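Local coordinates for protein alpha-1,4-endofucoidanase (Mariniflexile fucanivorans, PDB 6DLH) that hydrolyses fucoidan from within the chain at alpha-1,4-linked fucose units, as a retaining endo-acting enzyme of glycoside hydrolase family 107, at residues 147-152 / 225-230; 363-368 / 406-411; 706-711 / 721-726. All blocks are in the same frame, centred on the assembly; numbering follows the deposited sequence.

Contact 1 (147-152 / 225-230); sequences YVNSYN and FDSADN
V148 pairs with F225, and N149 with D226, where strands 143-149 and 222-226 run parallel. The N-H of D226 bonds to V148 O at 3.0 Å. V148 O also takes a CA-H...O contact from F225. Past the strand ends, S150 grips the carbonyl oxygen of D226 twice. Its backbone N lies 2.9 Å from D226 O and its OG only 2.6 Å from the same oxygen. The two donors reach this oxygen from opposite faces of the carbonyl plane. The first torsion of S150 (chi1 -71°) puts OG beside its own backbone N, so OG can reach the oxygen that N-H already holds.

On the side of Y147 and D226, the Y147 hydroxyl donates to D226 OD2 at 2.7 Å. OD2 accepts with its anti lone pair, the one away from OD1. The ring and carboxylate planes stand 75° apart. D226 OD1 is bonded to N270. N149 ND2 reaches S227 OG at 3.2 Å, tilted from the amide plane, and S227 OG also bonds to R156. N149 OD1 accepts from Y151 N, an Asx turn within the type I turn from N149 to N152. The Y151 ring presents its edge to S227 CB, 3.9 Å from CD2. On the other face of the sheet, V148 and F225 lie side by side, with V148 CB 3.6 Å from F225 CD1. F225 packs further on F254 and F269.

Two neighbouring parallel strands, with polar groups gathered at their C-terminal ends, are consistent with the TIM-like barrel of this family, which places its active site at that end.

Contact 2 (363-368 / 406-411); sequences QFVEWT and ELTDTY
F364 O is gripped by two donors of T368, and both residues also touch T408 on the other helix. T368 OG1 lies 3.0 Å from F364 O and T368 N lies 3.1 Å from it. The two approach from opposite faces of the carbonyl plane. T368 OG1 also bonds to W380 NE1 and sits over one face of the F364 ring, toward its rim.

Helices 361-372 and 399-415 meet here. The axes of segments 363-368 and 406-411 cross at -49° and come within 9.1 Å. T408 fills the middle. Its OG1 lies in the plane of the F364 ring, at the edge, 3.2 Å from CD2. The same OG1 is bonded to Q404 O in its own helix, which satisfies the hydroxyl away from the partner helix. The first torsion of T408 (chi1 -59°) sets OG1 beside its backbone N and leaves CG2 anti to that N, which sends the methyl to T368. There CG2 meets T368 CG2 at 3.7 Å.

V365 slides past T408 in the opposite direction and spreads its two methyls over the second helix. CG1 touches Y411 CB at 3.9 Å and also Y411 CG. CG2 lies 4.0 Å from L407 CB and 3.7 Å from T408 OG1. An alanine here would lose both methyls and would probably leave a gap between the helices, with L407, T408 and Y411 less firmly packed.

Next to T408, D409 bonds to T77, a ligand of a bound calcium ion, so the second helix is linked by a hydrogen bond to a calcium-binding residue. No hydrogen bond joins the two segments. The hydroxyls of T368 and T408 bond within their own helices, and that of T368 also to W380, so methyl and ring contacts hold this crossing.

Contact 3 (706-711 / 721-726); sequences ENSFTF and TAEILI
The F711 ring leans past its backbone partner A722 and meets I724, the next residue on the same face. F711 CD1 and I724 CD1 are 3.5 Å apart, and the two side chains stand at about a right angle. A722 has only a methyl; I724 CD1 fills the room this leaves beside F711. F709 turns its edge to I724 O, which lies in the ring plane 3.5 Å from CD1. Its CE1 reaches I726 CD1 at 4.3 Å. L645, I674 and L683 close round this apolar side.

The face of S708, T710, E723 and L725 is more polar. S708 OG and the extended E723 make a weak hydrogen bond, 3.2 Å to OE2. The bend of E706 at chi2 (-69°) turns CD back; OE1 lies 3.5 Å from L725 CG.

Six backbone bonds tie the antiparallel strands of this hairpin. N707 N to I726 O is the shortest, at 2.7 Å, while F711 and A722 bond nearly along the C=O axis. In this putative Ig domain, the chemistry implies a mainly apolar buried face, with N707 as a polar exception bonded to W682 and D703, and a more polar, partly exposed face, with backbone bonds setting the register.

In the fold
The three contacts follow one another along the chain and none touches another. Contacts 1 and 2 both belong to the catalytic part, with centres about 30 Å apart and nearest atoms about 18 Å apart. Contact 1 joins neighbouring strands of the parallel sheet, and the D226 side chain lies about 4 Å from a bound 1,2-ethanediol, which may mark a pocket. Contact 2 joins two helices beside a calcium site. The T368 side chain is about 9 Å from the ion, and that of T408 about 6 Å from the T77 side chain. Contact 3 lies in the last Ig-like domain, its centre about 54 Å from that of contact 1 and 66 Å from that of contact 2.

Contact 1 (147-152 / 225-230)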
ATOM      1  N   TYR A 147      -1.594  -4.870  -8.804  1.00 28.53           N
ATOM      2  CA  TYR A 147      -1.886  -3.885  -9.828  1.00 31.15           C
ATOM      3  C   TYR A 147      -0.603  -3.195 -10.283  1.00 33.67           C
ATOM      4  O   TYR A 147       0.163  -2.697  -9.461  1.00 34.37           O
ATOM      5  CB  TYR A 147      -2.851  -2.820  -9.304  1.00 30.63           C
ATOM      6  CG  TYR A 147      -3.076  -1.683 -10.268  1.00 31.60           C
ATOM      7  CD1 TYR A 147      -2.169  -0.634 -10.376  1.00 30.35           C
ATOM      8  CD2 TYR A 147      -4.196  -1.659 -11.086  1.00 30.37           C
ATOM      9  CE1 TYR A 147      -2.366   0.404 -11.273  1.00 29.61           C
ATOM     10  CE2 TYR A 147      -4.416  -0.623 -11.977  1.00 30.67           C
ATOM     11  CZ  TYR A 147      -3.499   0.412 -12.071  1.00 30.98           C
ATOM     12  OH  TYR A 147      -3.731   1.425 -12.956  1.00 29.43           O
ATOM     13  N   VAL A 148      -0.411  -3.145 -11.608  1.00 35.18           N
ATOM     14  CA  VAL A 148       0.691  -2.429 -12.231  1.00 34.44           C
ATOM     15  C   VAL A 148       0.127  -1.631 -13.399  1.00 34.33           C
ATOM     16  O   VAL A 148      -0.558  -2.183 -14.253  1.00 34.21           O
ATOM     17  CB  VAL A 148       1.810  -3.382 -12.701  1.00 33.75           C
ATOM     18  CG1 VAL A 148       2.830  -2.657 -13.573  1.00 34.42           C
ATOM     19  CG2 VAL A 148       2.506  -4.074 -11.534  1.00 32.28           C
ATOM     20  N   ASN A 149       0.390  -0.324 -13.407  1.00 35.03           N
ATOM     21  CA  ASN A 149       0.037   0.472 -14.565  1.00 38.04           C
ATOM     22  C   ASN A 149       1.120   0.263 -15.617  1.00 42.49           C
ATOM     23  O   ASN A 149       2.309   0.298 -15.303  1.00 43.81           O
ATOM     24  CB  ASN A 149      -0.217   1.936 -14.209  1.00 38.31           C
ATOM     25  CG  ASN A 149      -0.754   2.716 -15.386  1.00 39.34           C
ATOM     26  OD1 ASN A 149       0.011   3.120 -16.262  1.00 42.13           O
ATOM     27  ND2 ASN A 149      -2.062   2.918 -15.428  1.00 38.33           N
ATOM     28  N   SER A 150       0.686   0.027 -16.859  1.00 42.12           N
ATOM     29  CA  SER A 150       1.557  -0.431 -17.929  1.00 40.88           C
ATOM     30  C   SER A 150       2.587   0.632 -18.310  1.00 38.98           C
ATOM     31  O   SER A 150       3.670   0.280 -18.770  1.00 40.02           O
ATOM     32  CB  SER A 150       0.753  -0.882 -19.123  1.00 41.02           C
ATOM     33  OG  SER A 150       0.083  -2.106 -18.846  1.00 41.80           O
ATOM     34  N   TYR A 151       2.242   1.912 -18.108  1.00 37.98           N
ATOM     35  CA  TYR A 151       3.099   3.043 -18.431  1.00 40.19           C
ATOM     36  C   TYR A 151       4.290   3.105 -17.476  1.00 43.85           C
ATOM     37  O   TYR A 151       5.295   3.732 -17.797  1.00 43.20           O
ATOM     38  CB  TYR A 151       2.333   4.368 -18.368  1.00 39.40           C
ATOM     39  CG  TYR A 151       1.599   4.746 -19.631  1.00 40.54           C
ATOM     40  CD1 TYR A 151       2.233   5.434 -20.657  1.00 41.07           C
ATOM     41  CD2 TYR A 151       0.264   4.415 -19.804  1.00 39.55           C
ATOM     42  CE1 TYR A 151       1.560   5.777 -21.823  1.00 40.64           C
ATOM     43  CE2 TYR A 151      -0.423   4.755 -20.961  1.00 40.12           C
ATOM     44  CZ  TYR A 151       0.226   5.434 -21.978  1.00 40.55           C
ATOM     45  OH  TYR A 151      -0.460   5.765 -23.115  1.00 36.81           O
ATOM     46  N   ASN A 152       4.139   2.490 -16.294  1.00 45.84           N
ATOM     47  CA  ASN A 152       5.210   2.291 -15.329  1.00 46.52           C
ATOM     48  C   ASN A 152       5.996   3.589 -15.134  1.00 47.35           C
ATOM     49  O   ASN A 152       5.400   4.629 -14.862  1.00 48.61           O
ATOM     50  CB  ASN A 152       5.982   0.999 -15.618  1.00 48.08           C
ATOM     51  CG  ASN A 152       6.768   1.037 -16.913  1.00 54.86           C
ATOM     52  OD1 ASN A 152       7.866   1.594 -16.963  1.00 53.97           O
ATOM     53  ND2 ASN A 152       6.220   0.444 -17.962  1.00 51.28           N
ATOM     54  N   PHE A 225      -2.496  -5.715 -15.385  1.00 30.03           N
ATOM     55  CA  PHE A 225      -1.774  -4.607 -15.995  1.00 30.17           C
ATOM     56  C   PHE A 225      -2.751  -3.658 -16.677  1.00 30.68           C
ATOM     57  O   PHE A 225      -3.363  -4.003 -17.684  1.00 33.90           O
ATOM     58  CB  PHE A 225      -0.730  -5.126 -16.993  1.00 31.17           C
ATOM     59  CG  PHE A 225       0.378  -5.931 -16.362  1.00 31.08           C
ATOM     60  CD1 PHE A 225       1.454  -5.299 -15.752  1.00 30.92           C
ATOM     61  CD2 PHE A 225       0.341  -7.318 -16.367  1.00 30.54           C
ATOM     62  CE1 PHE A 225       2.469  -6.038 -15.155  1.00 31.60           C
ATOM     63  CE2 PHE A 225       1.351  -8.056 -15.765  1.00 30.58           C
ATOM     64  CZ  PHE A 225       2.412  -7.414 -15.163  1.00 31.09           C
ATOM     65  N   ASP A 226      -2.853  -2.446 -16.130  1.00 31.45           N
ATOM     66  CA  ASP A 226      -3.770  -1.425 -16.601  1.00 33.74           C
ATOM     67  C   ASP A 226      -3.124  -0.657 -17.752  1.00 36.70           C
ATOM     68  O   ASP A 226      -1.905  -0.692 -17.910  1.00 36.58           O
ATOM     69  CB  ASP A 226      -4.116  -0.480 -15.448  1.00 33.49           C
ATOM     70  CG  ASP A 226      -5.403   0.307 -15.621  1.00 34.30           C
ATOM     71  OD1 ASP A 226      -6.120   0.062 -16.613  1.00 32.53           O
ATOM     72  OD2 ASP A 226      -5.682   1.157 -14.743  1.00 35.01           O
ATOM     73  N   SER A 227      -3.956   0.034 -18.547  1.00 34.53           N
ATOM     74  CA  SER A 227      -3.505   0.946 -19.588  1.00 36.34           C
ATOM     75  C   SER A 227      -2.626   0.231 -20.611  1.00 35.72           C
ATOM     76  O   SER A 227      -1.788   0.864 -21.247  1.00 37.18           O
ATOM     77  CB  SER A 227      -2.791   2.133 -18.993  1.00 36.43           C
ATOM     78  OG  SER A 227      -3.681   2.912 -18.213  1.00 41.34           O
ATOM     79  N   ALA A 228      -2.850  -1.079 -20.768  1.00 36.42           N
ATOM     80  CA  ALA A 228      -2.016  -1.964 -21.566  1.00 37.34           C
ATOM     81  C   ALA A 228      -2.153  -1.665 -23.061  1.00 39.92           C
ATOM     82  O   ALA A 228      -1.151  -1.602 -23.762  1.00 43.18           O
ATOM     83  CB  ALA A 228      -2.337  -3.403 -21.237  1.00 35.47           C
ATOM     84  N   ASP A 229      -3.380  -1.466 -23.552  1.00 39.08           N
ATOM     85  CA  ASP A 229      -3.551  -1.166 -24.966  1.00 40.97           C
ATOM     86  C   ASP A 229      -3.088   0.258 -25.269  1.00 42.68           C
ATOM     87  O   ASP A 229      -2.639   0.529 -26.381  1.00 45.84           O
ATOM     88  CB  ASP A 229      -4.959  -1.476 -25.488  1.00 38.85           C
ATOM     89  CG  ASP A 229      -6.071  -0.689 -24.817  1.00 40.23           C
ATOM     90  OD1 ASP A 229      -5.781   0.048 -23.855  1.00 39.97           O
ATOM     91  OD2 ASP A 229      -7.228  -0.825 -25.262  1.00 42.83           O
ATOM     92  N   ASN A 230      -3.197   1.160 -24.282  1.00 41.62           N
ATOM     93  CA  ASN A 230      -2.779   2.544 -24.458  1.00 40.45           C
ATOM     94  C   ASN A 230      -1.306   2.609 -24.867  1.00 42.70           C
ATOM     95  O   ASN A 230      -0.944   3.394 -25.742  1.00 41.91           O
ATOM     96  CB  ASN A 230      -2.988   3.394 -23.201  1.00 40.35           C
ATOM     97  CG  ASN A 230      -4.426   3.470 -22.729  1.00 39.93           C
ATOM     98  OD1 ASN A 230      -4.989   2.488 -22.252  1.00 38.17           O
ATOM     99  ND2 ASN A 230      -5.016   4.649 -22.819  1.00 39.76           N
TER

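Contact 2 (363-368 / 406-411)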
ATOM      1  N   GLN A 363     -28.935  -5.319  -4.645  1.00 21.89           N
ATOM      2  CA  GLN A 363     -28.278  -5.381  -5.944  1.00 22.02           C
ATOM      3  C   GLN A 363     -26.839  -5.873  -5.778  1.00 22.77           C
ATOM      4  O   GLN A 363     -26.379  -6.690  -6.569  1.00 23.15           O
ATOM      5  CB  GLN A 363     -28.322  -4.021  -6.648  1.00 21.99           C
ATOM      6  CG  GLN A 363     -29.670  -3.690  -7.282  1.00 22.22           C
ATOM      7  CD  GLN A 363     -29.769  -2.217  -7.606  1.00 23.92           C
ATOM      8  OE1 GLN A 363     -28.919  -1.421  -7.211  1.00 22.64           O
ATOM      9  NE2 GLN A 363     -30.815  -1.837  -8.328  1.00 23.40           N
ATOM     10  N   PHE A 364     -26.144  -5.396  -4.733  1.00 22.33           N
ATOM     11  CA  PHE A 364     -24.754  -5.770  -4.519  1.00 22.67           C
ATOM     12  C   PHE A 364     -24.614  -7.284  -4.374  1.00 22.53           C
ATOM     13  O   PHE A 364     -23.752  -7.889  -5.010  1.00 22.04           O
ATOM     14  CB  PHE A 364     -24.155  -5.056  -3.308  1.00 21.97           C
ATOM     15  CG  PHE A 364     -22.659  -5.217  -3.221  1.00 21.16           C
ATOM     16  CD1 PHE A 364     -21.813  -4.359  -3.909  1.00 21.44           C
ATOM     17  CD2 PHE A 364     -22.094  -6.247  -2.479  1.00 21.35           C
ATOM     18  CE1 PHE A 364     -20.432  -4.523  -3.854  1.00 20.97           C
ATOM     19  CE2 PHE A 364     -20.716  -6.416  -2.429  1.00 21.61           C
ATOM     20  CZ  PHE A 364     -19.885  -5.547  -3.114  1.00 21.49           C
ATOM     21  N   VAL A 365     -25.482  -7.878  -3.543  1.00 22.39           N
ATOM     22  CA  VAL A 365     -25.479  -9.307  -3.264  1.00 22.03           C
ATOM     23  C   VAL A 365     -25.801 -10.077  -4.544  1.00 23.03           C
ATOM     24  O   VAL A 365     -25.162 -11.091  -4.839  1.00 22.50           O
ATOM     25  CB  VAL A 365     -26.451  -9.643  -2.113  1.00 22.11           C
ATOM     26  CG1 VAL A 365     -26.554 -11.136  -1.871  1.00 20.30           C
ATOM     27  CG2 VAL A 365     -26.050  -8.931  -0.819  1.00 21.45           C
ATOM     28  N   GLU A 366     -26.790  -9.584  -5.302  1.00 22.80           N
ATOM     29  CA  GLU A 366     -27.234 -10.241  -6.524  1.00 22.72           C
ATOM     30  C   GLU A 366     -26.129 -10.213  -7.587  1.00 23.63           C
ATOM     31  O   GLU A 366     -25.837 -11.256  -8.179  1.00 25.65           O
ATOM     32  CB  GLU A 366     -28.560  -9.652  -7.013  1.00 23.18           C
ATOM     33  CG  GLU A 366     -29.104 -10.322  -8.274  1.00 25.13           C
ATOM     34  CD  GLU A 366     -28.532  -9.806  -9.590  1.00 25.29           C
ATOM     35  OE1 GLU A 366     -28.130 -10.631 -10.442  1.00 25.22           O
ATOM     36  OE2 GLU A 366     -28.493  -8.578  -9.765  1.00 25.75           O
ATOM     37  N   TRP A 367     -25.519  -9.038  -7.823  1.00 21.87           N
ATOM     38  CA  TRP A 367     -24.466  -8.922  -8.828  1.00 22.21           C
ATOM     39  C   TRP A 367     -23.344  -9.898  -8.486  1.00 22.98           C
ATOM     40  O   TRP A 367     -22.893 -10.663  -9.345  1.00 23.17           O
ATOM     41  CB  TRP A 367     -23.905  -7.491  -8.935  1.00 21.45           C
ATOM     42  CG  TRP A 367     -24.726  -6.479  -9.680  1.00 22.16           C
ATOM     43  CD1 TRP A 367     -26.059  -6.216  -9.535  1.00 22.14           C
ATOM     44  CD2 TRP A 367     -24.242  -5.528 -10.652  1.00 22.48           C
ATOM     45  NE1 TRP A 367     -26.444  -5.193 -10.363  1.00 23.06           N
ATOM     46  CE2 TRP A 367     -25.344  -4.740 -11.050  1.00 23.17           C
ATOM     47  CE3 TRP A 367     -22.992  -5.273 -11.230  1.00 22.94           C
ATOM     48  CZ2 TRP A 367     -25.230  -3.720 -11.996  1.00 22.74           C
ATOM     49  CZ3 TRP A 367     -22.877  -4.265 -12.163  1.00 23.48           C
ATOM     50  CH2 TRP A 367     -23.986  -3.500 -12.541  1.00 23.54           C
ATOM     51  N   THR A 368     -22.908  -9.867  -7.216  1.00 22.31           N
ATOM     52  CA  THR A 368     -21.793 -10.690  -6.780  1.00 22.49           C
ATOM     53  C   THR A 368     -22.128 -12.164  -6.994  1.00 23.19           C
ATOM     54  O   THR A 368     -21.352 -12.896  -7.612  1.00 23.59           O
ATOM     55  CB  THR A 368     -21.365 -10.348  -5.345  1.00 21.99           C
ATOM     56  OG1 THR A 368     -20.993  -8.971  -5.299  1.00 23.00           O
ATOM     57  CG2 THR A 368     -20.194 -11.175  -4.865  1.00 21.86           C
ATOM     58  N   GLU A 406     -20.620  -7.824   4.156  1.00 24.50           N
ATOM     59  CA  GLU A 406     -21.119  -8.715   5.194  1.00 23.91           C
ATOM     60  C   GLU A 406     -22.407  -9.405   4.742  1.00 24.34           C
ATOM     61  O   GLU A 406     -22.554 -10.611   4.921  1.00 24.16           O
ATOM     62  CB  GLU A 406     -21.290  -7.970   6.520  1.00 25.21           C
ATOM     63  CG  GLU A 406     -19.981  -7.690   7.241  1.00 27.22           C
ATOM     64  CD  GLU A 406     -19.282  -8.870   7.896  1.00 29.15           C
ATOM     65  OE1 GLU A 406     -19.759 -10.015   7.739  1.00 31.13           O
ATOM     66  OE2 GLU A 406     -18.259  -8.639   8.571  1.00 30.16           O
ATOM     67  N   LEU A 407     -23.346  -8.638   4.162  1.00 24.01           N
ATOM     68  CA  LEU A 407     -24.572  -9.229   3.644  1.00 22.95           C
ATOM     69  C   LEU A 407     -24.227 -10.275   2.582  1.00 22.78           C
ATOM     70  O   LEU A 407     -24.754 -11.381   2.608  1.00 24.87           O
ATOM     71  CB  LEU A 407     -25.489  -8.130   3.087  1.00 21.85           C
ATOM     72  CG  LEU A 407     -26.064  -7.169   4.132  1.00 22.73           C
ATOM     73  CD1 LEU A 407     -26.760  -5.984   3.479  1.00 19.76           C
ATOM     74  CD2 LEU A 407     -27.006  -7.890   5.094  1.00 21.11           C
ATOM     75  N   THR A 408     -23.323  -9.918   1.662  1.00 22.36           N
ATOM     76  CA  THR A 408     -22.807 -10.842   0.664  1.00 22.42           C
ATOM     77  C   THR A 408     -22.252 -12.108   1.319  1.00 22.79           C
ATOM     78  O   THR A 408     -22.504 -13.215   0.837  1.00 22.96           O
ATOM     79  CB  THR A 408     -21.746 -10.162  -0.213  1.00 22.65           C
ATOM     80  OG1 THR A 408     -22.353  -9.035  -0.849  1.00 21.67           O
ATOM     81  CG2 THR A 408     -21.157 -11.086  -1.257  1.00 21.75           C
ATOM     82  N   ASP A 409     -21.475 -11.940   2.400  1.00 23.11           N
ATOM     83  CA  ASP A 409     -20.819 -13.065   3.051  1.00 23.14           C
ATOM     84  C   ASP A 409     -21.870 -14.044   3.568  1.00 23.25           C
ATOM     85  O   ASP A 409     -21.743 -15.243   3.352  1.00 22.32           O
ATOM     86  CB  ASP A 409     -19.832 -12.605   4.132  1.00 24.86           C
ATOM     87  CG  ASP A 409     -18.800 -13.651   4.544  1.00 25.90           C
ATOM     88  OD1 ASP A 409     -18.069 -14.147   3.666  1.00 28.02           O
ATOM     89  OD2 ASP A 409     -18.705 -13.937   5.746  1.00 28.25           O
ATOM     90  N   THR A 410     -22.924 -13.521   4.212  1.00 24.61           N
ATOM     91  CA  THR A 410     -23.995 -14.349   4.746  1.00 26.09           C
ATOM     92  C   THR A 410     -24.587 -15.196   3.623  1.00 27.42           C
ATOM     93  O   THR A 410     -24.760 -16.404   3.768  1.00 26.48           O
ATOM     94  CB  THR A 410     -25.065 -13.502   5.448  1.00 27.41           C
ATOM     95  OG1 THR A 410     -24.441 -12.839   6.543  1.00 28.14           O
ATOM     96  CG2 THR A 410     -26.234 -14.312   5.966  1.00 27.31           C
ATOM     97  N   TYR A 411     -24.876 -14.549   2.488  1.00 27.58           N
ATOM     98  CA  TYR A 411     -25.410 -15.258   1.338  1.00 26.11           C
ATOM     99  C   TYR A 411     -24.456 -16.358   0.863  1.00 26.07           C
ATOM    100  O   TYR A 411     -24.880 -17.495   0.683  1.00 26.40           O
ATOM    101  CB  TYR A 411     -25.765 -14.288   0.208  1.00 26.73           C
ATOM    102  CG  TYR A 411     -26.395 -14.976  -0.975  1.00 27.41           C
ATOM    103  CD1 TYR A 411     -25.606 -15.577  -1.945  1.00 25.98           C
ATOM    104  CD2 TYR A 411     -27.777 -15.072  -1.101  1.00 27.44           C
ATOM    105  CE1 TYR A 411     -26.166 -16.246  -3.017  1.00 25.77           C
ATOM    106  CE2 TYR A 411     -28.353 -15.726  -2.179  1.00 26.59           C
ATOM    107  CZ  TYR A 411     -27.542 -16.320  -3.133  1.00 26.69           C
ATOM    108  OH  TYR A 411     -28.078 -16.956  -4.214  1.00 27.07           O
TER

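Contact 3 (706-711 / 721-726)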
ATOM      1  N   GLU A 706       6.535  50.560  -2.573  1.00 37.01           N
ATOM      2  CA  GLU A 706       7.249  49.789  -1.570  1.00 40.69           C
ATOM      3  C   GLU A 706       6.974  50.347  -0.172  1.00 40.88           C
ATOM      4  O   GLU A 706       7.415  51.440   0.165  1.00 45.43           O
ATOM      5  CB  GLU A 706       8.749  49.754  -1.898  1.00 41.74           C
ATOM      6  CG  GLU A 706       9.080  49.150  -3.265  1.00 42.42           C
ATOM      7  CD  GLU A 706       8.840  47.652  -3.411  1.00 42.11           C
ATOM      8  OE1 GLU A 706       8.617  46.987  -2.378  1.00 41.11           O
ATOM      9  OE2 GLU A 706       8.875  47.148  -4.556  1.00 40.96           O
ATOM     10  N   ASN A 707       6.255  49.568   0.639  1.00 41.31           N
ATOM     11  CA  ASN A 707       5.875  49.943   1.992  1.00 41.31           C
ATOM     12  C   ASN A 707       6.817  49.261   2.977  1.00 43.35           C
ATOM     13  O   ASN A 707       6.811  48.036   3.089  1.00 43.71           O
ATOM     14  CB  ASN A 707       4.432  49.538   2.307  1.00 41.96           C
ATOM     15  CG  ASN A 707       3.387  50.402   1.630  1.00 42.07           C
ATOM     16  OD1 ASN A 707       2.484  50.907   2.296  1.00 44.87           O
ATOM     17  ND2 ASN A 707       3.499  50.588   0.320  1.00 36.52           N
ATOM     18  N   SER A 708       7.606  50.070   3.700  1.00 42.61           N
ATOM     19  CA  SER A 708       8.635  49.542   4.578  1.00 41.49           C
ATOM     20  C   SER A 708       8.145  49.522   6.026  1.00 43.28           C
ATOM     21  O   SER A 708       7.579  50.499   6.515  1.00 47.13           O
ATOM     22  CB  SER A 708       9.919  50.310   4.410  1.00 42.74           C
ATOM     23  OG  SER A 708      10.922  49.817   5.285  1.00 45.22           O
ATOM     24  N   PHE A 709       8.365  48.389   6.699  1.00 41.85           N
ATOM     25  CA  PHE A 709       7.942  48.198   8.078  1.00 44.79           C
ATOM     26  C   PHE A 709       9.100  47.627   8.891  1.00 44.76           C
ATOM     27  O   PHE A 709      10.026  47.046   8.332  1.00 47.54           O
ATOM     28  CB  PHE A 709       6.760  47.227   8.160  1.00 43.69           C
ATOM     29  CG  PHE A 709       5.546  47.619   7.356  1.00 45.05           C
ATOM     30  CD1 PHE A 709       5.464  47.321   6.001  1.00 44.53           C
ATOM     31  CD2 PHE A 709       4.483  48.279   7.953  1.00 43.52           C
ATOM     32  CE1 PHE A 709       4.349  47.682   5.261  1.00 44.11           C
ATOM     33  CE2 PHE A 709       3.368  48.641   7.210  1.00 43.71           C
ATOM     34  CZ  PHE A 709       3.302  48.341   5.869  1.00 43.02           C
ATOM     35  N   THR A 710       9.036  47.788  10.216  1.00 42.13           N
ATOM     36  CA  THR A 710      10.024  47.160  11.078  1.00 43.10           C
ATOM     37  C   THR A 710       9.297  46.407  12.192  1.00 43.53           C
ATOM     38  O   THR A 710       8.285  46.878  12.713  1.00 43.94           O
ATOM     39  CB  THR A 710      11.090  48.163  11.559  1.00 44.28           C
ATOM     40  OG1 THR A 710      10.511  49.041  12.527  1.00 43.25           O
ATOM     41  CG2 THR A 710      11.709  48.972  10.438  1.00 43.17           C
ATOM     42  N   PHE A 711       9.826  45.231  12.541  1.00 42.67           N
ATOM     43  CA  PHE A 711       9.199  44.380  13.538  1.00 42.85           C
ATOM     44  C   PHE A 711      10.256  43.878  14.516  1.00 43.16           C
ATOM     45  O   PHE A 711      11.391  43.609  14.136  1.00 41.42           O
ATOM     46  CB  PHE A 711       8.421  43.233  12.873  1.00 41.97           C
ATOM     47  CG  PHE A 711       7.127  43.647  12.211  1.00 42.86           C
ATOM     48  CD1 PHE A 711       7.099  44.047  10.882  1.00 38.81           C
ATOM     49  CD2 PHE A 711       5.931  43.649  12.920  1.00 43.22           C
ATOM     50  CE1 PHE A 711       5.910  44.429  10.276  1.00 39.58           C
ATOM     51  CE2 PHE A 711       4.742  44.038  12.314  1.00 42.04           C
ATOM     52  CZ  PHE A 711       4.735  44.432  10.993  1.00 39.21           C
ATOM     53  N   THR A 721      15.457  43.099  15.495  1.00 54.52           N
ATOM     54  CA  THR A 721      14.472  43.699  14.608  1.00 52.37           C
ATOM     55  C   THR A 721      14.799  43.335  13.166  1.00 50.72           C
ATOM     56  O   THR A 721      15.958  43.104  12.828  1.00 51.72           O
ATOM     57  CB  THR A 721      14.367  45.227  14.760  1.00 54.81           C
ATOM     58  OG1 THR A 721      15.478  45.864  14.120  1.00 55.60           O
ATOM     59  CG2 THR A 721      14.204  45.693  16.192  1.00 48.74           C
ATOM     60  N   ALA A 722      13.753  43.300  12.335  1.00 47.39           N
ATOM     61  CA  ALA A 722      13.880  43.054  10.911  1.00 46.45           C
ATOM     62  C   ALA A 722      13.002  44.048  10.156  1.00 44.78           C
ATOM     63  O   ALA A 722      12.090  44.642  10.737  1.00 43.09           O
ATOM     64  CB  ALA A 722      13.488  41.624  10.607  1.00 45.01           C
ATOM     65  N   GLU A 723      13.298  44.215   8.861  1.00 41.81           N
ATOM     66  CA  GLU A 723      12.468  44.993   7.954  1.00 41.21           C
ATOM     67  C   GLU A 723      11.570  44.053   7.141  1.00 42.93           C
ATOM     68  O   GLU A 723      12.027  43.021   6.645  1.00 40.51           O
ATOM     69  CB  GLU A 723      13.358  45.831   7.036  1.00 39.13           C
ATOM     70  CG  GLU A 723      12.583  46.578   5.967  1.00 43.18           C
ATOM     71  CD  GLU A 723      13.424  47.317   4.941  1.00 43.67           C
ATOM     72  OE1 GLU A 723      14.624  47.499   5.185  1.00 47.35           O
ATOM     73  OE2 GLU A 723      12.870  47.706   3.895  1.00 47.11           O
ATOM     74  N   ILE A 724      10.288  44.429   7.013  1.00 42.33           N
ATOM     75  CA  ILE A 724       9.336  43.787   6.116  1.00 45.45           C
ATOM     76  C   ILE A 724       8.957  44.783   5.018  1.00 46.75           C
ATOM     77  O   ILE A 724       8.560  45.906   5.312  1.00 49.03           O
ATOM     78  CB  ILE A 724       8.101  43.280   6.896  1.00 46.89           C
ATOM     79  CG1 ILE A 724       8.373  41.975   7.654  1.00 46.10           C
ATOM     80  CG2 ILE A 724       6.898  43.127   5.974  1.00 48.25           C
ATOM     81  CD1 ILE A 724       9.247  42.112   8.879  1.00 44.60           C
ATOM     82  N   LEU A 725       9.070  44.349   3.755  1.00 50.18           N
ATOM     83  CA  LEU A 725       8.893  45.194   2.583  1.00 50.26           C
ATOM     84  C   LEU A 725       7.796  44.600   1.695  1.00 53.84           C
ATOM     85  O   LEU A 725       7.946  43.497   1.170  1.00 55.70           O
ATOM     86  CB  LEU A 725      10.239  45.250   1.850  1.00 53.40           C
ATOM     87  CG  LEU A 725      10.273  45.973   0.502  1.00 57.55           C
ATOM     88  CD1 LEU A 725      10.276  47.483   0.695  1.00 60.37           C
ATOM     89  CD2 LEU A 725      11.501  45.556  -0.300  1.00 53.64           C
ATOM     90  N   ILE A 726       6.684  45.336   1.553  1.00 51.60           N
ATOM     91  CA  ILE A 726       5.555  44.939   0.722  1.00 48.25           C
ATOM     92  C   ILE A 726       5.338  46.003  -0.350  1.00 49.79           C
ATOM     93  O   ILE A 726       5.118  47.171  -0.031  1.00 49.97           O
ATOM     94  CB  ILE A 726       4.269  44.755   1.556  1.00 45.73           C
ATOM     95  CG1 ILE A 726       4.395  43.650   2.606  1.00 46.23           C
ATOM     96  CG2 ILE A 726       3.071  44.524   0.645  1.00 47.88           C
ATOM     97  CD1 ILE A 726       3.372  43.743   3.717  1.00 47.44           C
TER